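Local coordinates for 11S globulin (Wrightia tinctoria, PDB 5WXU), which binds the plant hormone auxin (indole-3-acetic acid), sequestering it, and probably serves as a hexameric seed storage protein of the cupin family, at the interface of chains A and B. Numbering follows the deposited sequence. Chains: chain A/B, 11S globulin.

The interface of chains A and B. Residues chain A 300, 302-303, 305, 308, 314, 335, 337, 339; chain B 124, 269-271, 273.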
loop_
_atom_site.group_PDB
_atom_site.type_symbol
_atom_site.label_atom_id
_atom_site.label_comp_id
_atom_site.label_asym_id
_atom_site.label_seq_id
_atom_site.Cartn_x
_atom_site.Cartn_y
_atom_site.Cartn_z
ATOM N N LEU A 300 28.292 1.494 13.881
ATOM C CA LEU A 300 29.589 1.108 14.408
ATOM C C LEU A 300 29.602 0.282 15.650
ATOM O O LEU A 300 30.558 -0.500 15.808
ATOM C CB LEU A 300 30.381 2.329 14.695
ATOM C CG LEU A 300 31.864 2.207 15.031
ATOM C CD1 LEU A 300 32.587 1.319 13.997
ATOM C CD2 LEU A 300 32.311 3.667 15.179
ATOM N N PRO A 302 29.412 -2.676 18.136
ATOM C CA PRO A 302 29.194 -4.158 17.944
ATOM C C PRO A 302 27.839 -4.557 18.483
ATOM O O PRO A 302 27.256 -5.515 18.027
ATOM C CB PRO A 302 30.322 -4.769 18.774
ATOM C CG PRO A 302 31.411 -3.769 18.672
ATOM C CD PRO A 302 30.710 -2.423 18.813
ATOM N N GLU A 303 27.320 -3.761 19.412
ATOM C CA GLU A 303 26.030 -4.057 20.027
ATOM C C GLU A 303 24.866 -3.869 19.040
ATOM O O GLU A 303 23.788 -4.375 19.274
ATOM C CB GLU A 303 25.902 -3.301 21.398
ATOM C CG GLU A 303 25.139 -1.955 21.442
ATOM C CD GLU A 303 25.154 -1.262 22.844
ATOM O OE1 GLU A 303 25.911 -1.695 23.761
ATOM O OE2 GLU A 303 24.382 -0.287 23.042
ATOM N N ALA A 305 24.935 -5.130 16.098
ATOM C CA ALA A 305 25.061 -6.250 15.244
ATOM C C ALA A 305 23.763 -6.980 15.140
ATOM O O ALA A 305 23.035 -7.135 16.149
ATOM C CB ALA A 305 26.090 -7.196 15.870
ATOM N N TYR A 308 26.087 -12.171 14.841
ATOM C CA TYR A 308 27.357 -12.158 15.562
ATOM C C TYR A 308 27.809 -13.599 15.758
ATOM O O TYR A 308 27.027 -14.431 16.231
ATOM C CB TYR A 308 27.157 -11.492 16.914
ATOM C CG TYR A 308 28.327 -11.743 17.861
ATOM C CD1 TYR A 308 29.655 -11.440 17.504
ATOM C CD2 TYR A 308 28.093 -12.361 19.086
ATOM C CE1 TYR A 308 30.687 -11.664 18.372
ATOM C CE2 TYR A 308 29.127 -12.594 19.964
ATOM C CZ TYR A 308 30.410 -12.237 19.618
ATOM O OH TYR A 308 31.421 -12.505 20.562
ATOM N N THR A 314 30.884 -9.676 12.939
ATOM C CA THR A 314 29.492 -9.130 12.996
ATOM C C THR A 314 29.106 -8.633 11.640
ATOM O O THR A 314 29.929 -8.175 10.853
ATOM C CB THR A 314 29.313 -7.929 13.973
ATOM O OG1 THR A 314 30.254 -6.890 13.710
ATOM C CG2 THR A 314 29.506 -8.382 15.376
ATOM N N ARG A 335 27.436 -2.923 7.642
ATOM C CA ARG A 335 28.796 -2.912 8.065
ATOM C C ARG A 335 29.190 -4.356 8.430
ATOM O O ARG A 335 28.504 -5.006 9.188
ATOM C CB ARG A 335 28.978 -2.069 9.347
ATOM C CG ARG A 335 30.418 -1.978 9.798
ATOM C CD ARG A 335 30.476 -1.095 11.040
ATOM N NE ARG A 335 31.706 -1.321 11.723
ATOM C CZ ARG A 335 31.899 -2.213 12.691
ATOM N NH1 ARG A 335 30.917 -2.900 13.237
ATOM N NH2 ARG A 335 33.114 -2.301 13.184
ATOM N N TYR A 337 32.378 -6.687 10.084
ATOM C CA TYR A 337 33.643 -6.660 10.782
ATOM C C TYR A 337 34.025 -8.118 10.966
ATOM O O TYR A 337 33.210 -8.914 11.427
ATOM C CB TYR A 337 33.487 -5.950 12.086
ATOM C CG TYR A 337 34.804 -5.916 12.738
ATOM C CD1 TYR A 337 35.723 -4.928 12.410
ATOM C CD2 TYR A 337 35.191 -6.944 13.575
ATOM C CE1 TYR A 337 37.014 -4.930 12.942
ATOM C CE2 TYR A 337 36.485 -6.980 14.102
ATOM C CZ TYR A 337 37.380 -5.970 13.800
ATOM O OH TYR A 337 38.641 -5.989 14.353
ATOM N N TYR A 339 37.090 -10.619 12.373
ATOM C CA TYR A 339 38.359 -10.853 13.078
ATOM C C TYR A 339 39.371 -11.492 12.162
ATOM O O TYR A 339 39.023 -12.028 11.125
ATOM C CB TYR A 339 38.143 -11.698 14.329
ATOM C CG TYR A 339 37.420 -10.931 15.353
ATOM C CD1 TYR A 339 38.041 -9.873 16.061
ATOM C CD2 TYR A 339 36.109 -11.195 15.615
ATOM C CE1 TYR A 339 37.333 -9.135 17.008
ATOM C CE2 TYR A 339 35.381 -10.456 16.552
ATOM C CZ TYR A 339 35.976 -9.428 17.242
ATOM O OH TYR A 339 35.253 -8.694 18.204
ATOM N N PHE B 124 22.923 -14.832 17.056
ATOM C CA PHE B 124 23.964 -14.499 18.027
ATOM C C PHE B 124 24.479 -15.872 18.482
ATOM O O PHE B 124 23.784 -16.644 19.089
ATOM C CB PHE B 124 23.426 -13.705 19.206
ATOM C CG PHE B 124 23.415 -12.234 18.996
ATOM C CD1 PHE B 124 23.214 -11.697 17.747
ATOM C CD2 PHE B 124 23.680 -11.372 20.040
ATOM C CE1 PHE B 124 23.238 -10.307 17.552
ATOM C CE2 PHE B 124 23.737 -10.014 19.872
ATOM C CZ PHE B 124 23.508 -9.470 18.594
ATOM N N ARG B 269 27.254 -12.196 23.283
ATOM C CA ARG B 269 27.101 -10.772 23.034
ATOM C C ARG B 269 28.370 -10.312 22.364
ATOM O O ARG B 269 29.481 -10.808 22.719
ATOM C CB ARG B 269 26.815 -9.970 24.308
ATOM C CG ARG B 269 27.941 -9.865 25.298
ATOM C CD ARG B 269 27.521 -8.986 26.488
ATOM N NE ARG B 269 27.175 -9.772 27.683
ATOM C CZ ARG B 269 26.732 -9.257 28.839
ATOM N NH1 ARG B 269 26.551 -7.936 28.992
ATOM N NH2 ARG B 269 26.464 -10.071 29.853
ATOM N N PRO B 270 28.214 -9.418 21.361
ATOM C CA PRO B 270 29.306 -8.984 20.543
ATOM C C PRO B 270 30.425 -8.418 21.396
ATOM O O PRO B 270 30.197 -7.612 22.310
ATOM C CB PRO B 270 28.691 -7.899 19.640
ATOM C CG PRO B 270 27.280 -8.281 19.539
ATOM C CD PRO B 270 26.912 -8.908 20.861
ATOM N N SER B 271 31.611 -8.914 21.064
ATOM C CA SER B 271 32.874 -8.528 21.593
ATOM C C SER B 271 33.374 -7.216 20.940
ATOM O O SER B 271 32.928 -6.814 19.854
ATOM C CB SER B 271 33.842 -9.658 21.209
ATOM O OG SER B 271 33.724 -9.928 19.770
ATOM N N GLU B 273 35.663 -4.625 18.888
ATOM C CA GLU B 273 36.257 -4.682 17.537
ATOM C C GLU B 273 37.298 -3.538 17.350
ATOM O O GLU B 273 37.186 -2.759 16.403
ATOM C CB GLU B 273 35.131 -4.575 16.503
ATOM C CG GLU B 273 34.076 -5.699 16.606
ATOM C CD GLU B 273 32.871 -5.574 15.646
ATOM O OE1 GLU B 273 32.559 -4.436 15.205
ATOM O OE2 GLU B 273 32.222 -6.632 15.397
HETATM O O HOH W 1 34.549 -12.500 19.702
HETATM O O HOH W 2 30.760 -13.760 22.922
HETATM O O HOH W 3 32.359 -8.454 17.781
#
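In this patch of the two-fold interface between subunits of the hexameric 11S globulin, a loop of chain B lies across strands 307-309, 313-318 and 332-338 of the C-terminal cupin domain of chain A. B:Glu273 carries the polar core. It forms a salt bridge with A:Arg335, whose NH1 and NH2 both donate end-on to B:Glu273 OE1 at 3.0 Å; NH1 meets the syn lone pair, whereas NH2 approaches from above the carboxylate plane. OE1 lies within the guanidinium plane, which is turned 42° against the carboxylate. B:Glu273 OE2 accepts a hydrogen bond from the hydroxyl OG1 of A:Thr314 at 2.6 Å through its syn lone pair and is also bonded to water 3. Nearer the backbone, CB of B:Glu273 sits over the centre of the A:Tyr337 ring, 3.7 Å from the centroid, and CG of A:Pro302 packs alongside the carboxylate of B:Glu273, the two side chains pointing opposite ways. An alanine here would remove the carboxylate that bonds A:Arg335 and A:Thr314, and would probably leave the arginine charge poorly compensated and the loop less firmly seated. Two residues earlier in the loop, B:Ser271 OG and the phenolic OH of A:Tyr339 are hydrogen bonded at 2.5 Å, and water 3 joins both hydroxyls to B:Glu273. B:Pro270 lies aslant over A:Tyr308, its CA 3.5 Å from the ring centroid, while its ring also packs on A:Pro302. The phenol OH of A:Tyr308 reaches B:Ser271 OG and B:Arg269 O through waters 1 and 2. A parallel beta bridge pairs A:Tyr308 with B:Phe124; A:Tyr308 CB lies over one face of the phenylalanine ring, toward its rim, with A:Ala305 O in plane at its edge. Behind the first shell, A:Leu300 O lies over one guanidinium face of A:Arg335, whose outstretched side chain starts with CG anti to the backbone N (chi1 -177°).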